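Transcriptional regulator, LacI family (Arthrobacter sp., PDB 4RKQ) probably binds a sugar or related small effector through its periplasmic-binding-protein-like core and, as a LacI-family regulator, adjusts transcription in response. Local coordinates at residues 63-68 / 86-91; 193-198 / 219-224; 238-243 / 280-285. One frame throughout, in Å; residues are numbered along the deposited sequence.

Contact 1: 63-68 / 86-91; sequences AVEHLA and QTVLGR
Helix 82-89 lies beside helix 60-67, and two of its last residues make the whole contact, which is formed by apolar groups, including the aliphatic part of E65. Q86 faces the other way: its amide NE2 gives a weak bond to G90 O and a hydrogen bond to R92 O, while OE1 accepts from the backbone of L94 and A105, so the polar end pins the helix to the chain that follows it. V88 points at the other helix and straddles E65 with both methyls, CG1 and CG2 each lying 4.1 Å from E65 CG; CG1 also reaches V64 CG1. Both helices belong to the alpha/beta half of the fold that holds the N-terminal strands, each joining successive parallel strands (47-52 to 73-76, 73-76 to 94-97) in a Rossmann-like beta-alpha-beta arrangement. L89 carries the buried part. With CG beside its own backbone N (chi1 -79°), it crosses V64 at about a right angle, and V64 CG1, anti to the backbone N, comes within 3.6 Å of L89 CG and close to CD1. The other branch, CD2, rests on A68 CB at 3.8 Å. G90 then leaves the helix with positive phi (70°).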
loop_
_atom_site.group_PDB
_atom_site.type_symbol
_atom_site.label_atom_id
_atom_site.label_comp_id
_atom_site.label_asym_id
_atom_site.label_seq_id
_atom_site.Cartn_x
_atom_site.Cartn_y
_atom_site.Cartn_z
ATOM N N ALA A 63 14.489 13.563 5.529
ATOM C CA ALA A 63 13.336 13.771 4.694
ATOM C C ALA A 63 12.957 15.235 4.746
ATOM O O ALA A 63 12.757 15.859 3.720
ATOM C CB ALA A 63 12.176 12.887 5.121
ATOM N N VAL A 64 12.942 15.801 5.936
ATOM C CA VAL A 64 12.562 17.208 6.111
ATOM C C VAL A 64 13.593 18.122 5.507
ATOM O O VAL A 64 13.233 19.068 4.840
ATOM C CB VAL A 64 12.319 17.561 7.577
ATOM C CG1 VAL A 64 12.208 19.074 7.756
ATOM C CG2 VAL A 64 11.058 16.870 8.070
ATOM N N GLU A 65 14.884 17.819 5.681
ATOM C CA GLU A 65 15.938 18.564 5.003
ATOM C C GLU A 65 15.821 18.627 3.499
ATOM O O GLU A 65 16.042 19.679 2.887
ATOM C CB GLU A 65 17.338 18.026 5.381
ATOM C CG GLU A 65 17.707 18.454 6.796
ATOM C CD GLU A 65 19.016 17.889 7.300
ATOM O OE1 GLU A 65 19.599 17.007 6.637
ATOM O OE2 GLU A 65 19.439 18.325 8.388
ATOM N N HIS A 66 15.469 17.503 2.905
ATOM C CA HIS A 66 15.228 17.392 1.467
ATOM C C HIS A 66 13.995 18.197 1.014
ATOM O O HIS A 66 14.040 18.966 0.067
ATOM C CB HIS A 66 15.077 15.907 1.153
ATOM C CG HIS A 66 14.528 15.592 -0.191
ATOM N ND1 HIS A 66 13.625 14.574 -0.391
ATOM C CD2 HIS A 66 14.817 16.085 -1.418
ATOM C CE1 HIS A 66 13.357 14.471 -1.684
ATOM N NE2 HIS A 66 14.055 15.386 -2.325
ATOM N N LEU A 67 12.911 18.046 1.722
ATOM C CA LEU A 67 11.633 18.654 1.296
ATOM C C LEU A 67 11.595 20.171 1.517
ATOM O O LEU A 67 11.033 20.892 0.689
ATOM C CB LEU A 67 10.495 18.017 2.055
ATOM C CG LEU A 67 10.111 16.560 1.804
ATOM C CD1 LEU A 67 9.122 16.058 2.836
ATOM C CD2 LEU A 67 9.549 16.420 0.419
ATOM N N ALA A 68 12.221 20.635 2.620
ATOM C CA ALA A 68 12.110 22.013 3.110
ATOM C C ALA A 68 12.145 23.087 2.017
ATOM O O ALA A 68 11.183 23.893 1.912
ATOM C CB ALA A 68 13.126 22.335 4.187
ATOM N N GLN A 86 11.545 20.608 13.032
ATOM C CA GLN A 86 10.943 21.943 13.081
ATOM C C GLN A 86 12.025 23.010 13.105
ATOM O O GLN A 86 11.867 24.107 12.545
ATOM C CB GLN A 86 9.992 22.094 14.267
ATOM C CG GLN A 86 9.253 23.430 14.301
ATOM C CD GLN A 86 8.341 23.614 13.094
ATOM O OE1 GLN A 86 7.219 23.100 13.046
ATOM N NE2 GLN A 86 8.846 24.319 12.081
ATOM N N THR A 87 13.139 22.715 13.751
ATOM C CA THR A 87 14.280 23.660 13.720
ATOM C C THR A 87 14.786 23.933 12.299
ATOM O O THR A 87 15.014 25.092 11.910
ATOM C CB THR A 87 15.417 23.189 14.675
ATOM O OG1 THR A 87 14.873 23.136 15.988
ATOM C CG2 THR A 87 16.603 24.126 14.659
ATOM N N VAL A 88 14.908 22.880 11.517
ATOM C CA VAL A 88 15.328 22.996 10.126
ATOM C C VAL A 88 14.295 23.830 9.391
ATOM O O VAL A 88 14.622 24.776 8.654
ATOM C CB VAL A 88 15.451 21.583 9.495
ATOM C CG1 VAL A 88 15.463 21.622 7.976
ATOM C CG2 VAL A 88 16.693 20.855 10.013
ATOM N N LEU A 89 13.021 23.511 9.615
ATOM C CA LEU A 89 11.970 24.222 8.886
ATOM C C LEU A 89 11.800 25.683 9.260
ATOM O O LEU A 89 11.191 26.425 8.476
ATOM C CB LEU A 89 10.623 23.483 9.036
ATOM C CG LEU A 89 10.497 22.253 8.119
ATOM C CD1 LEU A 89 9.425 21.298 8.663
ATOM C CD2 LEU A 89 10.187 22.574 6.659
ATOM N N GLY A 90 12.288 26.102 10.439
ATOM C CA GLY A 90 12.131 27.503 10.847
ATOM C C GLY A 90 10.664 27.759 11.165
ATOM O O GLY A 90 10.085 27.041 11.934
ATOM N N ARG A 91 10.059 28.739 10.525
ATOM C CA ARG A 91 8.629 29.077 10.712
ATOM C C ARG A 91 7.691 28.335 9.752
ATOM O O ARG A 91 6.449 28.493 9.800
ATOM C CB ARG A 91 8.439 30.600 10.560
ATOM C CG ARG A 91 9.044 31.354 11.729
ATOM C CD ARG A 91 9.126 32.825 11.457
ATOM N NE ARG A 91 7.811 33.390 11.110
ATOM C CZ ARG A 91 6.939 33.905 11.966
ATOM N NH1 ARG A 91 7.203 33.944 13.252
ATOM N NH2 ARG A 91 5.795 34.421 11.507
#

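Contact 2: 193-198 / 219-224; sequences DGILAF and EDCAVI
Strands 194-197 and 222-224 run parallel, their axes 4.8 Å apart and 13° from aligned, with G194 opposite A222, I195 opposite V223 and L196 opposite I224. They are the two strands of a beta-alpha-beta unit whose helix 200-212 packs over the face bearing I195 and V223. Four backbone bonds join them: A222 N to D193 O, I195 N to A222 O, I224 N to I195 O and A197 N to I224 O. The last, 2.9 Å from A197 N to I224 O, runs nearly along the C=O axis, whereas A222 N comes to D193 O from above the carbonyl plane.

On the face of L196 and I224 the two side chains lie side by side and point the same way; L196 CG and I224 CG1 each stand beside their own backbone N. L196 CD2 reaches across to I224 CB at 3.7 Å and lies almost as near I224 CD1; helix 112-125 covers L196 through A119, V120 and L123. G194 brings no side chain to this face, where A222 CB meets L123. C221 turns SG anti to its backbone N (chi1 -170°), laying the sulfur 3.6 Å from G194 N and 3.9 Å from I195 CG1, with L210 of helix 200-212 also touching C221. D193 holds CG in the crowded position between N and the carbonyl carbon (chi1 61°); its CB touches D220 O, while its carboxylate accepts from the backbone N of H130 and Q129. D220 turns its CB away from segment 193-198; its OD2 forms a salt bridge with R216 NE.

Polar atoms between the strands are thus matched backbone to backbone, the buried side chains add mainly apolar packing, and neither acid takes its polar partners from the facing segment.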
loop_
_atom_site.group_PDB
_atom_site.type_symbol
_atom_site.label_atom_id
_atom_site.label_comp_id
_atom_site.label_asym_id
_atom_site.label_seq_id
_atom_site.Cartn_x
_atom_site.Cartn_y
_atom_site.Cartn_z
ATOM N N ASP A 193 -6.066 -18.017 23.276
ATOM C CA ASP A 193 -7.321 -17.843 22.594
ATOM C C ASP A 193 -7.656 -16.388 22.259
ATOM O O ASP A 193 -8.734 -16.096 21.768
ATOM C CB ASP A 193 -8.451 -18.493 23.392
ATOM C CG ASP A 193 -8.612 -17.898 24.762
ATOM O OD1 ASP A 193 -7.686 -17.170 25.157
ATOM O OD2 ASP A 193 -9.660 -18.149 25.438
ATOM N N GLY A 194 -6.745 -15.459 22.493
ATOM C CA GLY A 194 -6.986 -14.096 21.985
ATOM C C GLY A 194 -5.688 -13.377 21.788
ATOM O O GLY A 194 -4.853 -13.419 22.663
ATOM N N ILE A 195 -5.514 -12.733 20.627
ATOM C CA ILE A 195 -4.269 -12.072 20.284
ATOM C C ILE A 195 -4.529 -10.649 19.804
ATOM O O ILE A 195 -5.297 -10.450 18.854
ATOM C CB ILE A 195 -3.493 -12.841 19.211
ATOM C CG1 ILE A 195 -3.090 -14.229 19.742
ATOM C CG2 ILE A 195 -2.250 -12.057 18.786
ATOM C CD1 ILE A 195 -2.368 -15.095 18.746
ATOM N N LEU A 196 -3.882 -9.683 20.470
ATOM C CA LEU A 196 -3.910 -8.262 20.087
ATOM C C LEU A 196 -2.586 -7.967 19.384
ATOM O O LEU A 196 -1.530 -8.288 19.919
ATOM C CB LEU A 196 -4.034 -7.336 21.303
ATOM C CG LEU A 196 -5.306 -7.463 22.145
ATOM C CD1 LEU A 196 -5.183 -6.593 23.386
ATOM C CD2 LEU A 196 -6.551 -7.086 21.370
ATOM N N ALA A 197 -2.638 -7.391 18.184
ATOM C CA ALA A 197 -1.423 -7.111 17.463
ATOM C C ALA A 197 -1.192 -5.620 17.398
ATOM O O ALA A 197 -2.121 -4.838 17.314
ATOM C CB ALA A 197 -1.493 -7.698 16.070
ATOM N N PHE A 198 0.079 -5.267 17.429
ATOM C CA PHE A 198 0.551 -3.898 17.313
ATOM C C PHE A 198 -0.140 -3.144 16.174
ATOM O O PHE A 198 -0.530 -2.004 16.332
ATOM C CB PHE A 198 2.087 -3.932 17.109
ATOM C CG PHE A 198 2.679 -2.600 16.879
ATOM C CD1 PHE A 198 2.999 -1.778 17.947
ATOM C CD2 PHE A 198 2.890 -2.134 15.582
ATOM C CE1 PHE A 198 3.526 -0.506 17.728
ATOM C CE2 PHE A 198 3.420 -0.857 15.364
ATOM C CZ PHE A 198 3.741 -0.045 16.432
ATOM N N GLU A 219 -13.195 -18.894 16.186
ATOM C CA GLU A 219 -13.767 -19.912 17.107
ATOM C C GLU A 219 -12.781 -20.376 18.150
ATOM O O GLU A 219 -13.089 -20.424 19.343
ATOM C CB GLU A 219 -14.356 -21.113 16.326
ATOM C CG GLU A 219 -15.581 -20.733 15.504
ATOM C CD GLU A 219 -15.247 -20.242 14.095
ATOM O OE1 GLU A 219 -14.053 -20.119 13.753
ATOM O OE2 GLU A 219 -16.181 -19.970 13.316
ATOM N N ASP A 220 -11.578 -20.703 17.722
ATOM C CA ASP A 220 -10.539 -21.081 18.650
ATOM C C ASP A 220 -9.710 -19.905 19.192
ATOM O O ASP A 220 -9.306 -19.912 20.369
ATOM C CB ASP A 220 -9.607 -22.087 18.013
ATOM C CG ASP A 220 -10.321 -23.374 17.648
ATOM O OD1 ASP A 220 -11.030 -23.921 18.491
ATOM O OD2 ASP A 220 -10.221 -23.822 16.508
ATOM N N CYS A 221 -9.421 -18.925 18.338
ATOM C CA CYS A 221 -8.616 -17.745 18.759
ATOM C C CYS A 221 -9.109 -16.463 18.051
ATOM O O CYS A 221 -9.371 -16.459 16.848
ATOM C CB CYS A 221 -7.124 -18.017 18.527
ATOM S SG CYS A 221 -5.975 -16.786 19.262
ATOM N N ALA A 222 -9.347 -15.415 18.831
ATOM C CA ALA A 222 -9.738 -14.136 18.314
ATOM C C ALA A 222 -8.480 -13.333 17.929
ATOM O O ALA A 222 -7.406 -13.531 18.488
ATOM C CB ALA A 222 -10.560 -13.393 19.352
ATOM N N VAL A 223 -8.614 -12.435 16.962
ATOM C CA VAL A 223 -7.497 -11.571 16.578
ATOM C C VAL A 223 -8.035 -10.153 16.398
ATOM O O VAL A 223 -9.109 -9.936 15.763
ATOM C CB VAL A 223 -6.774 -12.054 15.304
ATOM C CG1 VAL A 223 -5.623 -11.116 14.908
ATOM C CG2 VAL A 223 -6.231 -13.459 15.461
ATOM N N ILE A 224 -7.337 -9.201 17.020
ATOM C CA ILE A 224 -7.631 -7.806 16.841
ATOM C C ILE A 224 -6.376 -7.019 16.437
ATOM O O ILE A 224 -5.330 -7.119 17.058
ATOM C CB ILE A 224 -8.229 -7.159 18.109
ATOM C CG1 ILE A 224 -9.475 -7.922 18.588
ATOM C CG2 ILE A 224 -8.623 -5.714 17.809
ATOM C CD1 ILE A 224 -10.075 -7.370 19.863
#

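Contact 3: 238-243 / 280-285; sequences QLSTMA and LVLRES
R283 leans on segment 238-243 along most of its length. Its CB lies 3.5 Å from Q238 O; CG, beside the backbone N (chi1 -66°), and then CD, 3.4 Å away, pass along L239 O, and CD also meets Q238 NE2, the two side chains crossing at about a right angle. The chain is extended as far as NE, and at the tip NH1 turns back to give L239 O a hydrogen bond of 2.7 Å. That bond lies in the carbonyl plane but is bent at the hydrogen (134°). NH1 also lies near T241 CG2, while NH2 has a long, weak ion pair with E233.

Both segments belong to the periplasmic-binding-protein-like domain, in the C-terminal half of the LacI-type core. Strands 240-243 and 273-281 are antiparallel neighbours here, in a sheet otherwise largely parallel, with T241 and V281 a hydrogen-bonded pair (T241 N to V281 O, V281 N to T241 O) and M242 with L280 the non-hydrogen-bonded pair next to it. M242, bent at chi2 and chi3, curls its SD onto L280 CB and sets CE by L280 N, under helix 112-125.

Past V281 the regular pairing gives way to a mixture of side-chain and backbone bonds. S240 OG accepts from R283 N at 2.8 Å and is also bonded to T286 OG1. S285 OG, in the crowded position (chi1 67°), takes the N-H of S240 almost straight and is also bonded to V223 O. At the end E284 OE1 receives Q238 N from above the carboxylate plane, 2.9 Å away, E284 N returns a bond to Q238 O, and one water donates to both Q238 OE1 and E284 OE2.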
loop_
_atom_site.group_PDB
_atom_site.type_symbol
_atom_site.label_atom_id
_atom_site.label_comp_id
_atom_site.label_asym_id
_atom_site.label_seq_id
_atom_site.Cartn_x
_atom_site.Cartn_y
_atom_site.Cartn_z
ATOM N N GLN A 238 -11.916 -11.723 7.717
ATOM C CA GLN A 238 -11.723 -10.300 7.702
ATOM C C GLN A 238 -11.380 -9.829 9.111
ATOM O O GLN A 238 -11.942 -10.296 10.106
ATOM C CB GLN A 238 -12.957 -9.604 7.185
ATOM C CG GLN A 238 -13.287 -9.922 5.743
ATOM C CD GLN A 238 -14.497 -9.131 5.285
ATOM O OE1 GLN A 238 -15.339 -9.614 4.540
ATOM N NE2 GLN A 238 -14.588 -7.925 5.749
ATOM N N LEU A 239 -10.467 -8.878 9.170
ATOM C CA LEU A 239 -9.727 -8.575 10.383
ATOM C C LEU A 239 -10.423 -7.533 11.203
ATOM O O LEU A 239 -10.717 -6.432 10.723
ATOM C CB LEU A 239 -8.309 -8.099 10.045
ATOM C CG LEU A 239 -7.433 -7.587 11.183
ATOM C CD1 LEU A 239 -7.156 -8.663 12.190
ATOM C CD2 LEU A 239 -6.121 -7.051 10.635
ATOM N N SER A 240 -10.715 -7.891 12.455
ATOM C CA SER A 240 -11.328 -6.948 13.388
ATOM C C SER A 240 -10.206 -6.043 13.828
ATOM O O SER A 240 -9.074 -6.488 13.985
ATOM C CB SER A 240 -11.943 -7.660 14.609
ATOM O OG SER A 240 -13.086 -8.412 14.205
ATOM N N THR A 241 -10.498 -4.772 14.021
ATOM C CA THR A 241 -9.405 -3.848 14.251
ATOM C C THR A 241 -9.799 -2.587 15.005
ATOM O O THR A 241 -10.940 -2.142 14.947
ATOM C CB THR A 241 -8.768 -3.463 12.896
ATOM O OG1 THR A 241 -7.629 -2.640 13.124
ATOM C CG2 THR A 241 -9.738 -2.708 11.990
ATOM N N MET A 242 -8.833 -2.023 15.721
ATOM C CA MET A 242 -8.992 -0.685 16.265
ATOM C C MET A 242 -8.567 0.302 15.149
ATOM O O MET A 242 -7.389 0.375 14.737
ATOM C CB MET A 242 -8.180 -0.492 17.531
ATOM C CG MET A 242 -8.536 -1.415 18.715
ATOM S SD MET A 242 -10.218 -1.112 19.259
ATOM C CE MET A 242 -10.238 0.663 19.477
ATOM N N ALA A 243 -9.520 1.108 14.714
ATOM C CA ALA A 243 -9.310 1.973 13.535
ATOM C C ALA A 243 -9.825 3.361 13.691
ATOM O O ALA A 243 -10.819 3.579 14.367
ATOM C CB ALA A 243 -10.023 1.359 12.361
ATOM N N LEU A 280 -13.403 0.551 17.630
ATOM C CA LEU A 280 -13.368 -0.897 17.307
ATOM C C LEU A 280 -14.228 -1.207 16.097
ATOM O O LEU A 280 -15.420 -0.934 16.101
ATOM C CB LEU A 280 -13.843 -1.710 18.512
ATOM C CG LEU A 280 -13.932 -3.221 18.346
ATOM C CD1 LEU A 280 -12.600 -3.855 17.942
ATOM C CD2 LEU A 280 -14.489 -3.817 19.624
ATOM N N VAL A 281 -13.621 -1.752 15.053
ATOM C CA VAL A 281 -14.346 -2.198 13.868
ATOM C C VAL A 281 -14.369 -3.729 13.907
ATOM O O VAL A 281 -13.324 -4.411 13.789
ATOM C CB VAL A 281 -13.699 -1.676 12.576
ATOM C CG1 VAL A 281 -14.443 -2.189 11.350
ATOM C CG2 VAL A 281 -13.655 -0.160 12.607
ATOM N N LEU A 282 -15.557 -4.272 14.146
ATOM C CA LEU A 282 -15.749 -5.706 14.286
ATOM C C LEU A 282 -15.973 -6.331 12.929
ATOM O O LEU A 282 -16.890 -5.963 12.224
ATOM C CB LEU A 282 -16.960 -6.008 15.173
ATOM C CG LEU A 282 -16.742 -5.614 16.644
ATOM C CD1 LEU A 282 -17.963 -5.939 17.498
ATOM C CD2 LEU A 282 -15.503 -6.286 17.211
ATOM N N ARG A 283 -15.139 -7.296 12.590
ATOM C CA ARG A 283 -15.299 -7.994 11.323
ATOM C C ARG A 283 -15.427 -9.475 11.627
ATOM O O ARG A 283 -16.222 -9.844 12.468
ATOM C CB ARG A 283 -14.153 -7.625 10.380
ATOM C CG ARG A 283 -14.201 -6.153 9.969
ATOM C CD ARG A 283 -13.401 -5.908 8.693
ATOM N NE ARG A 283 -13.185 -4.489 8.418
ATOM C CZ ARG A 283 -12.012 -3.845 8.488
ATOM N NH1 ARG A 283 -10.870 -4.462 8.846
ATOM N NH2 ARG A 283 -11.976 -2.555 8.193
ATOM N N GLU A 284 -14.648 -10.331 11.007
ATOM C CA GLU A 284 -14.811 -11.743 11.245
ATOM C C GLU A 284 -13.841 -12.373 12.200
ATOM O O GLU A 284 -14.021 -13.531 12.548
ATOM C CB GLU A 284 -14.751 -12.514 9.913
ATOM C CG GLU A 284 -15.795 -12.067 8.912
ATOM C CD GLU A 284 -15.562 -12.658 7.533
ATOM O OE1 GLU A 284 -14.411 -13.062 7.224
ATOM O OE2 GLU A 284 -16.543 -12.734 6.766
ATOM N N SER A 285 -12.794 -11.661 12.638
ATOM C CA SER A 285 -11.747 -12.324 13.425
ATOM C C SER A 285 -12.027 -12.225 14.925
ATOM O O SER A 285 -11.218 -12.627 15.735
ATOM C CB SER A 285 -10.355 -11.811 13.086
ATOM O OG SER A 285 -10.249 -10.474 13.503
HETATM O O HOH W 1 -15.168 -12.428 4.107
#

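In the fold
The contacts follow one another along the chain, contact 1 closing before contact 2 opens and contact 2 before contact 3. Contact 1 joins two helices in the half built around the N-terminal strands. Contacts 2 and 3 lie on the other side of the chain's centre, their centres about 41 and 37 Å from that of contact 1, and all four of their segments belong to the periplasmic-binding-protein-like domain. Their own centres are about 11 Å apart, and strands 194-197, 222-225, 240-243 and 273-281 are consecutive neighbours in the sheet. The two-lobed arrangement is that of LacI-family cores, in which effector typically binds between the lobes.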